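Local coordinates for protein CdiI toxin (Salmonella enterica subsp. enterica serovar Rubislaw str. ATCC 10717, PDB 4ZQU) that serves as the immunity protein of a contact-dependent growth inhibition module, neutralizing the toxic activity of its cognate CdiA-CT toxin, at residues 23-27 against 60-65; 30-34 against 90-94. Residues are numbered along the deposited sequence.

Contact 1 (23-27 against 60-65); sequences TYSGY and HSRFVL
Segments 23-27 and 60-65 run side by side, their end-to-end directions 29° apart, in a short parallel-type pairing. CA atoms of S25 and R62 lie 4.8 Å apart, those of G26 and V64 4.9 Å. Backbone bonding centres on G26, which straddles F63 as in a single parallel bridge: G26 N donates to R62 O (3.0 Å) and G26 O accepts from V64 N (2.8 Å). At G26 (phi/psi 166/-141) a CB would jam against the preceding carbonyl, suiting glycine. Two serines extend the pairing. S61 OG (chi1 t), also bonded to W9 N, donates to Y24 O (2.7 Å); S25 OG (chi1 m), also bonded to D33 of strand 30-41, accepts from R62 N (2.9 Å). Apolar packing surrounds Y27 (chi1 t): L65 CD1 makes a CH-pi contact 3.9 Å from the Y27 ring centroid, while the F63 ring (chi1 t) lies nearly parallel at 21°, slid aside with centroids 5.0 Å apart. The bonds tie residues 60-63, leading from helix 47-59 into strand 64-65, to the end of strand 19-26. Strand 30-41 flanks 19-26 in the antiparallel sheet, 64-65 pairs with 79-80 in a separate parallel one, and helix 82-85 covers Y27, R62 and V64.

Contact 2 (30-34 against 90-94); sequences NQLDP and TVERY
Helix-on-sheet packing sets helix 87-105 against strand 30-41 of the antiparallel sheet. Strand 30-32 and helix 90-94 have axes 9.7 Å apart at closest approach and inclined at 48°; the nearest CA pairs are L32-Y94 (7.6 Å) and P34-R93 (7.2 Å). T90 opens the helical segment, its chi1 m side chain beside Q31 and its hydroxyl hydrogen-bonded to D86 O; T90 O accepts from Y94 N (3.2 Å). R93 dominates the interface. Its CB points toward the strand, and chi1 p, chi2 t and chi3 p lay the chain across L32 and P34, with CD 3.7 Å from L32 O. The guanidinium also bonds D83 O and L84 O, linking it to helix 82-85. A water accepts from R93 NH1 (3.0 Å) and lies 2.6 Å from L32 O, to which it can donate. P34 CG sits over one face of the guanidinium, 3.4 Å from R93 NE. Y94 follows, its OH hydrogen-bonded to E140 and its CA 4.5 Å from L32 CD2.

How the contacts relate
Contacts 1 and 2 share the antiparallel sheet through the neighbouring strands 19-26 and 30-41, with centres about 11 Å apart and segments that alternate along the chain. D33 couples them directly: its OD1 forms a salt bridge with R62 NH2 (2.7 Å), and its OD2 lies 2.6 Å from S25 OG, probably hydrogen-bonded. Y24 packs across the same pair of strands, with CE1 3.4 Å from L32 N. Both contacts border the toxin. In contact 2, N30 and Q31 pair antiparallel with a strand of the CdiA-CT chain, continuing the sheet by beta-augmentation; R29 of that toxin chain packs on Q31 and also on Y27 and L65 of contact 1.

Contact 1 (23-27 against 60-65)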
ATOM      1  N   THR B  23     -13.122  -4.571  -7.228  1.00 30.39           N
ATOM      2  CA  THR B  23     -13.549  -3.838  -6.047  1.00 27.61           C
ATOM      3  C   THR B  23     -12.476  -3.883  -4.962  1.00 26.19           C
ATOM      4  O   THR B  23     -11.987  -4.954  -4.606  1.00 27.59           O
ATOM      5  CB  THR B  23     -14.860  -4.409  -5.477  1.00 27.60           C
ATOM      6  OG1 THR B  23     -15.924  -4.205  -6.412  1.00 28.74           O
ATOM      7  CG2 THR B  23     -15.211  -3.732  -4.167  1.00 26.40           C
ATOM      8  N   TYR B  24     -12.100  -2.713  -4.456  1.00 24.94           N
ATOM      9  CA  TYR B  24     -11.235  -2.617  -3.286  1.00 24.23           C
ATOM     10  C   TYR B  24     -12.037  -2.084  -2.113  1.00 25.22           C
ATOM     11  O   TYR B  24     -12.994  -1.336  -2.297  1.00 21.05           O
ATOM     12  CB  TYR B  24     -10.034  -1.708  -3.547  1.00 23.47           C
ATOM     13  CG  TYR B  24      -8.836  -2.403  -4.144  1.00 24.35           C
ATOM     14  CD1 TYR B  24      -8.983  -3.528  -4.940  1.00 26.35           C
ATOM     15  CD2 TYR B  24      -7.551  -1.934  -3.903  1.00 24.68           C
ATOM     16  CE1 TYR B  24      -7.882  -4.163  -5.483  1.00 27.10           C
ATOM     17  CE2 TYR B  24      -6.448  -2.563  -4.433  1.00 24.70           C
ATOM     18  CZ  TYR B  24      -6.618  -3.676  -5.226  1.00 26.35           C
ATOM     19  OH  TYR B  24      -5.519  -4.302  -5.764  1.00 28.27           O
ATOM     20  N   SER B  25     -11.643  -2.467  -0.905  1.00 25.67           N
ATOM     21  CA  SER B  25     -12.358  -2.039   0.284  1.00 24.55           C
ATOM     22  C   SER B  25     -11.390  -1.662   1.388  1.00 23.20           C
ATOM     23  O   SER B  25     -10.257  -2.134   1.416  1.00 24.15           O
ATOM     24  CB  SER B  25     -13.300  -3.142   0.769  1.00 26.22           C
ATOM     25  OG  SER B  25     -14.274  -3.447  -0.212  1.00 28.04           O
ATOM     26  N   GLY B  26     -11.836  -0.806   2.298  1.00 23.01           N
ATOM     27  CA  GLY B  26     -11.010  -0.439   3.428  1.00 23.27           C
ATOM     28  C   GLY B  26     -11.493   0.768   4.200  1.00 24.79           C
ATOM     29  O   GLY B  26     -12.689   0.967   4.399  1.00 28.22           O
ATOM     30  N   TYR B  27     -10.536   1.580   4.629  1.00 23.41           N
ATOM     31  CA  TYR B  27     -10.788   2.697   5.520  1.00 21.65           C
ATOM     32  C   TYR B  27      -9.799   3.794   5.181  1.00 28.88           C
ATOM     33  O   TYR B  27     -10.160   4.835   4.638  1.00 29.17           O
ATOM     34  CB  TYR B  27     -10.640   2.253   6.972  1.00 22.27           C
ATOM     35  CG  TYR B  27     -11.081   3.257   8.010  1.00 25.96           C
ATOM     36  CD1 TYR B  27     -12.418   3.389   8.350  1.00 26.85           C
ATOM     37  CD2 TYR B  27     -10.154   4.049   8.676  1.00 27.35           C
ATOM     38  CE1 TYR B  27     -12.823   4.292   9.313  1.00 28.63           C
ATOM     39  CE2 TYR B  27     -10.551   4.959   9.639  1.00 27.38           C
ATOM     40  CZ  TYR B  27     -11.886   5.076   9.954  1.00 29.61           C
ATOM     41  OH  TYR B  27     -12.287   5.979  10.912  1.00 32.59           O
ATOM     42  N   HIS B  60     -19.856  -2.059  -4.667  1.00 41.17           N
ATOM     43  CA  HIS B  60     -19.611  -3.235  -3.838  1.00 39.17           C
ATOM     44  C   HIS B  60     -18.486  -3.010  -2.840  1.00 35.90           C
ATOM     45  O   HIS B  60     -18.113  -3.919  -2.099  1.00 34.60           O
ATOM     46  CB  HIS B  60     -19.288  -4.445  -4.713  1.00 39.98           C
ATOM     47  CG  HIS B  60     -20.468  -4.969  -5.465  1.00 41.19           C
ATOM     48  ND1 HIS B  60     -20.981  -4.338  -6.578  1.00 43.03           N
ATOM     49  CD2 HIS B  60     -21.252  -6.053  -5.252  1.00 42.01           C
ATOM     50  CE1 HIS B  60     -22.022  -5.016  -7.023  1.00 44.97           C
ATOM     51  NE2 HIS B  60     -22.208  -6.060  -6.239  1.00 44.29           N
ATOM     52  N   SER B  61     -17.948  -1.796  -2.820  1.00 35.57           N
ATOM     53  CA  SER B  61     -16.859  -1.467  -1.914  1.00 32.97           C
ATOM     54  C   SER B  61     -17.358  -1.335  -0.484  1.00 30.74           C
ATOM     55  O   SER B  61     -18.462  -0.845  -0.241  1.00 30.05           O
ATOM     56  CB  SER B  61     -16.167  -0.177  -2.352  1.00 34.76           C
ATOM     57  OG  SER B  61     -15.069   0.121  -1.510  1.00 32.17           O
ATOM     58  N   ARG B  62     -16.535  -1.778   0.459  1.00 29.51           N
ATOM     59  CA  ARG B  62     -16.887  -1.725   1.869  1.00 28.66           C
ATOM     60  C   ARG B  62     -16.043  -0.715   2.635  1.00 26.05           C
ATOM     61  O   ARG B  62     -14.843  -0.583   2.402  1.00 24.94           O
ATOM     62  CB  ARG B  62     -16.738  -3.106   2.507  1.00 30.30           C
ATOM     63  CG  ARG B  62     -17.766  -4.117   2.048  1.00 29.61           C
ATOM     64  CD  ARG B  62     -17.597  -5.423   2.792  1.00 28.51           C
ATOM     65  NE  ARG B  62     -16.393  -6.136   2.376  1.00 29.02           N
ATOM     66  CZ  ARG B  62     -15.748  -7.016   3.135  1.00 30.45           C
ATOM     67  NH1 ARG B  62     -16.186  -7.285   4.359  1.00 29.15           N
ATOM     68  NH2 ARG B  62     -14.662  -7.622   2.675  1.00 31.39           N
ATOM     69  N   PHE B  63     -16.693  -0.001   3.547  1.00 28.54           N
ATOM     70  CA  PHE B  63     -16.025   0.921   4.451  1.00 29.18           C
ATOM     71  C   PHE B  63     -15.777   0.190   5.766  1.00 29.20           C
ATOM     72  O   PHE B  63     -16.642   0.152   6.638  1.00 31.10           O
ATOM     73  CB  PHE B  63     -16.875   2.175   4.653  1.00 28.30           C
ATOM     74  CG  PHE B  63     -16.180   3.269   5.398  1.00 27.62           C
ATOM     75  CD1 PHE B  63     -14.946   3.731   4.982  1.00 28.22           C
ATOM     76  CD2 PHE B  63     -16.774   3.855   6.503  1.00 29.38           C
ATOM     77  CE1 PHE B  63     -14.307   4.746   5.665  1.00 29.44           C
ATOM     78  CE2 PHE B  63     -16.141   4.873   7.188  1.00 30.24           C
ATOM     79  CZ  PHE B  63     -14.907   5.320   6.770  1.00 29.65           C
ATOM     80  N   VAL B  64     -14.591  -0.394   5.899  1.00 28.72           N
ATOM     81  CA  VAL B  64     -14.382  -1.449   6.882  1.00 29.94           C
ATOM     82  C   VAL B  64     -13.011  -1.374   7.566  1.00 30.65           C
ATOM     83  O   VAL B  64     -12.021  -0.969   6.958  1.00 32.16           O
ATOM     84  CB  VAL B  64     -14.574  -2.835   6.199  1.00 25.90           C
ATOM     85  CG1 VAL B  64     -13.738  -2.928   4.929  1.00 23.17           C
ATOM     86  CG2 VAL B  64     -14.274  -3.992   7.148  1.00 23.17           C
ATOM     87  N   LEU B  65     -12.977  -1.744   8.845  1.00 30.17           N
ATOM     88  CA  LEU B  65     -11.740  -1.848   9.620  1.00 27.51           C
ATOM     89  C   LEU B  65     -11.515  -3.296  10.067  1.00 26.30           C
ATOM     90  O   LEU B  65     -12.444  -4.099  10.027  1.00 25.39           O
ATOM     91  CB  LEU B  65     -11.794  -0.912  10.828  1.00 26.32           C
ATOM     92  CG  LEU B  65     -11.441   0.543  10.533  1.00 24.14           C
ATOM     93  CD1 LEU B  65     -11.732   1.412  11.740  1.00 25.25           C
ATOM     94  CD2 LEU B  65      -9.981   0.650  10.128  1.00 21.37           C
TER

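Contact 2 (30-34 against 90-94)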
ATOM      1  N   ASN B  30      -6.763   0.586   1.120  1.00 27.30           N
ATOM      2  CA  ASN B  30      -7.805  -0.171   0.438  1.00 28.50           C
ATOM      3  C   ASN B  30      -7.194  -1.342  -0.316  1.00 28.85           C
ATOM      4  O   ASN B  30      -6.102  -1.231  -0.872  1.00 29.34           O
ATOM      5  CB  ASN B  30      -8.600   0.730  -0.507  1.00 29.28           C
ATOM      6  CG  ASN B  30      -7.729   1.392  -1.555  1.00 29.44           C
ATOM      7  OD1 ASN B  30      -7.629   0.917  -2.686  1.00 31.24           O
ATOM      8  ND2 ASN B  30      -7.091   2.496  -1.183  1.00 27.36           N
ATOM      9  N   GLN B  31      -7.892  -2.471  -0.328  1.00 29.03           N
ATOM     10  CA  GLN B  31      -7.319  -3.686  -0.888  1.00 28.34           C
ATOM     11  C   GLN B  31      -8.358  -4.590  -1.537  1.00 29.50           C
ATOM     12  O   GLN B  31      -9.557  -4.453  -1.291  1.00 31.54           O
ATOM     13  CB  GLN B  31      -6.581  -4.458   0.201  1.00 29.20           C
ATOM     14  CG  GLN B  31      -7.461  -4.898   1.355  1.00 29.74           C
ATOM     15  CD  GLN B  31      -6.657  -5.483   2.493  1.00 30.46           C
ATOM     16  OE1 GLN B  31      -6.398  -6.685   2.531  1.00 29.62           O
ATOM     17  NE2 GLN B  31      -6.249  -4.631   3.427  1.00 31.41           N
ATOM     18  N   LEU B  32      -7.872  -5.517  -2.360  1.00 27.22           N
ATOM     19  CA  LEU B  32      -8.714  -6.483  -3.057  1.00 26.50           C
ATOM     20  C   LEU B  32      -9.723  -7.138  -2.123  1.00 26.06           C
ATOM     21  O   LEU B  32      -9.351  -7.827  -1.170  1.00 29.15           O
ATOM     22  CB  LEU B  32      -7.846  -7.550  -3.725  1.00 25.62           C
ATOM     23  CG  LEU B  32      -8.569  -8.586  -4.586  1.00 25.32           C
ATOM     24  CD1 LEU B  32      -9.246  -7.909  -5.767  1.00 27.48           C
ATOM     25  CD2 LEU B  32      -7.599  -9.659  -5.055  1.00 24.82           C
ATOM     26  N   ASP B  33     -10.999  -6.898  -2.399  1.00 23.77           N
ATOM     27  CA  ASP B  33     -12.090  -7.429  -1.591  1.00 26.00           C
ATOM     28  C   ASP B  33     -12.591  -8.753  -2.166  1.00 28.81           C
ATOM     29  O   ASP B  33     -13.140  -8.782  -3.266  1.00 30.32           O
ATOM     30  CB  ASP B  33     -13.231  -6.408  -1.526  1.00 27.53           C
ATOM     31  CG  ASP B  33     -14.282  -6.755  -0.488  1.00 28.79           C
ATOM     32  OD1 ASP B  33     -14.281  -7.888   0.031  1.00 28.95           O
ATOM     33  OD2 ASP B  33     -15.129  -5.884  -0.201  1.00 32.27           O
ATOM     34  N   PRO B  34     -12.411  -9.856  -1.419  1.00 30.40           N
ATOM     35  CA  PRO B  34     -12.890 -11.169  -1.868  1.00 30.55           C
ATOM     36  C   PRO B  34     -14.411 -11.233  -1.995  1.00 31.23           C
ATOM     37  O   PRO B  34     -14.933 -12.152  -2.619  1.00 31.08           O
ATOM     38  CB  PRO B  34     -12.394 -12.118  -0.770  1.00 29.66           C
ATOM     39  CG  PRO B  34     -12.193 -11.250   0.424  1.00 29.45           C
ATOM     40  CD  PRO B  34     -11.720  -9.939  -0.121  1.00 29.08           C
ATOM     41  N   THR B  90      -4.774 -12.213   2.712  1.00 30.32           N
ATOM     42  CA  THR B  90      -4.509 -11.160   1.742  1.00 27.77           C
ATOM     43  C   THR B  90      -3.620 -11.653   0.604  1.00 29.88           C
ATOM     44  O   THR B  90      -3.967 -11.518  -0.569  1.00 32.15           O
ATOM     45  CB  THR B  90      -3.847  -9.945   2.413  1.00 25.97           C
ATOM     46  OG1 THR B  90      -4.759  -9.371   3.356  1.00 26.24           O
ATOM     47  CG2 THR B  90      -3.472  -8.902   1.381  1.00 23.39           C
ATOM     48  N   VAL B  91      -2.481 -12.235   0.960  1.00 30.17           N
ATOM     49  CA  VAL B  91      -1.530 -12.734  -0.026  1.00 31.98           C
ATOM     50  C   VAL B  91      -2.117 -13.890  -0.831  1.00 36.73           C
ATOM     51  O   VAL B  91      -1.914 -13.980  -2.041  1.00 40.15           O
ATOM     52  CB  VAL B  91      -0.216 -13.183   0.650  1.00 33.21           C
ATOM     53  CG1 VAL B  91       0.672 -13.939  -0.327  1.00 35.09           C
ATOM     54  CG2 VAL B  91       0.517 -11.982   1.230  1.00 30.81           C
ATOM     55  N   GLU B  92      -2.865 -14.762  -0.164  1.00 40.44           N
ATOM     56  CA  GLU B  92      -3.411 -15.949  -0.818  1.00 43.86           C
ATOM     57  C   GLU B  92      -4.494 -15.628  -1.849  1.00 38.16           C
ATOM     58  O   GLU B  92      -4.540 -16.246  -2.913  1.00 35.38           O
ATOM     59  CB  GLU B  92      -3.962 -16.918   0.227  1.00 50.47           C
ATOM     60  CG  GLU B  92      -2.892 -17.544   1.101  1.00 58.88           C
ATOM     61  CD  GLU B  92      -3.394 -18.764   1.844  1.00 67.40           C
ATOM     62  OE1 GLU B  92      -4.472 -19.277   1.478  1.00 68.64           O
ATOM     63  OE2 GLU B  92      -2.707 -19.210   2.789  1.00 73.32           O
ATOM     64  N   ARG B  93      -5.361 -14.669  -1.535  1.00 35.66           N
ATOM     65  CA  ARG B  93      -6.423 -14.287  -2.461  1.00 32.73           C
ATOM     66  C   ARG B  93      -5.842 -13.481  -3.611  1.00 31.91           C
ATOM     67  O   ARG B  93      -6.417 -13.425  -4.695  1.00 31.42           O
ATOM     68  CB  ARG B  93      -7.527 -13.495  -1.754  1.00 27.51           C
ATOM     69  CG  ARG B  93      -7.134 -12.100  -1.328  1.00 24.96           C
ATOM     70  CD  ARG B  93      -8.338 -11.342  -0.802  1.00 21.35           C
ATOM     71  NE  ARG B  93      -8.868 -11.929   0.425  1.00 21.67           N
ATOM     72  CZ  ARG B  93      -8.694 -11.415   1.639  1.00 21.07           C
ATOM     73  NH1 ARG B  93      -8.004 -10.296   1.801  1.00 20.07           N
ATOM     74  NH2 ARG B  93      -9.214 -12.021   2.695  1.00 21.68           N
ATOM     75  N   TYR B  94      -4.695 -12.860  -3.365  1.00 33.24           N
ATOM     76  CA  TYR B  94      -3.946 -12.201  -4.423  1.00 32.53           C
ATOM     77  C   TYR B  94      -3.376 -13.246  -5.374  1.00 34.82           C
ATOM     78  O   TYR B  94      -3.432 -13.087  -6.592  1.00 36.33           O
ATOM     79  CB  TYR B  94      -2.827 -11.343  -3.841  1.00 32.12           C
ATOM     80  CG  TYR B  94      -1.832 -10.859  -4.869  1.00 34.62           C
ATOM     81  CD1 TYR B  94      -2.174  -9.869  -5.783  1.00 35.28           C
ATOM     82  CD2 TYR B  94      -0.547 -11.387  -4.924  1.00 36.06           C
ATOM     83  CE1 TYR B  94      -1.265  -9.421  -6.725  1.00 35.07           C
ATOM     84  CE2 TYR B  94       0.369 -10.945  -5.863  1.00 35.98           C
ATOM     85  CZ  TYR B  94       0.005  -9.962  -6.760  1.00 35.93           C
ATOM     86  OH  TYR B  94       0.913  -9.516  -7.696  1.00 36.81           O
TER
HETATM   87  O   HOH W   1      -6.974  -8.223  -0.109  1.00 19.20           O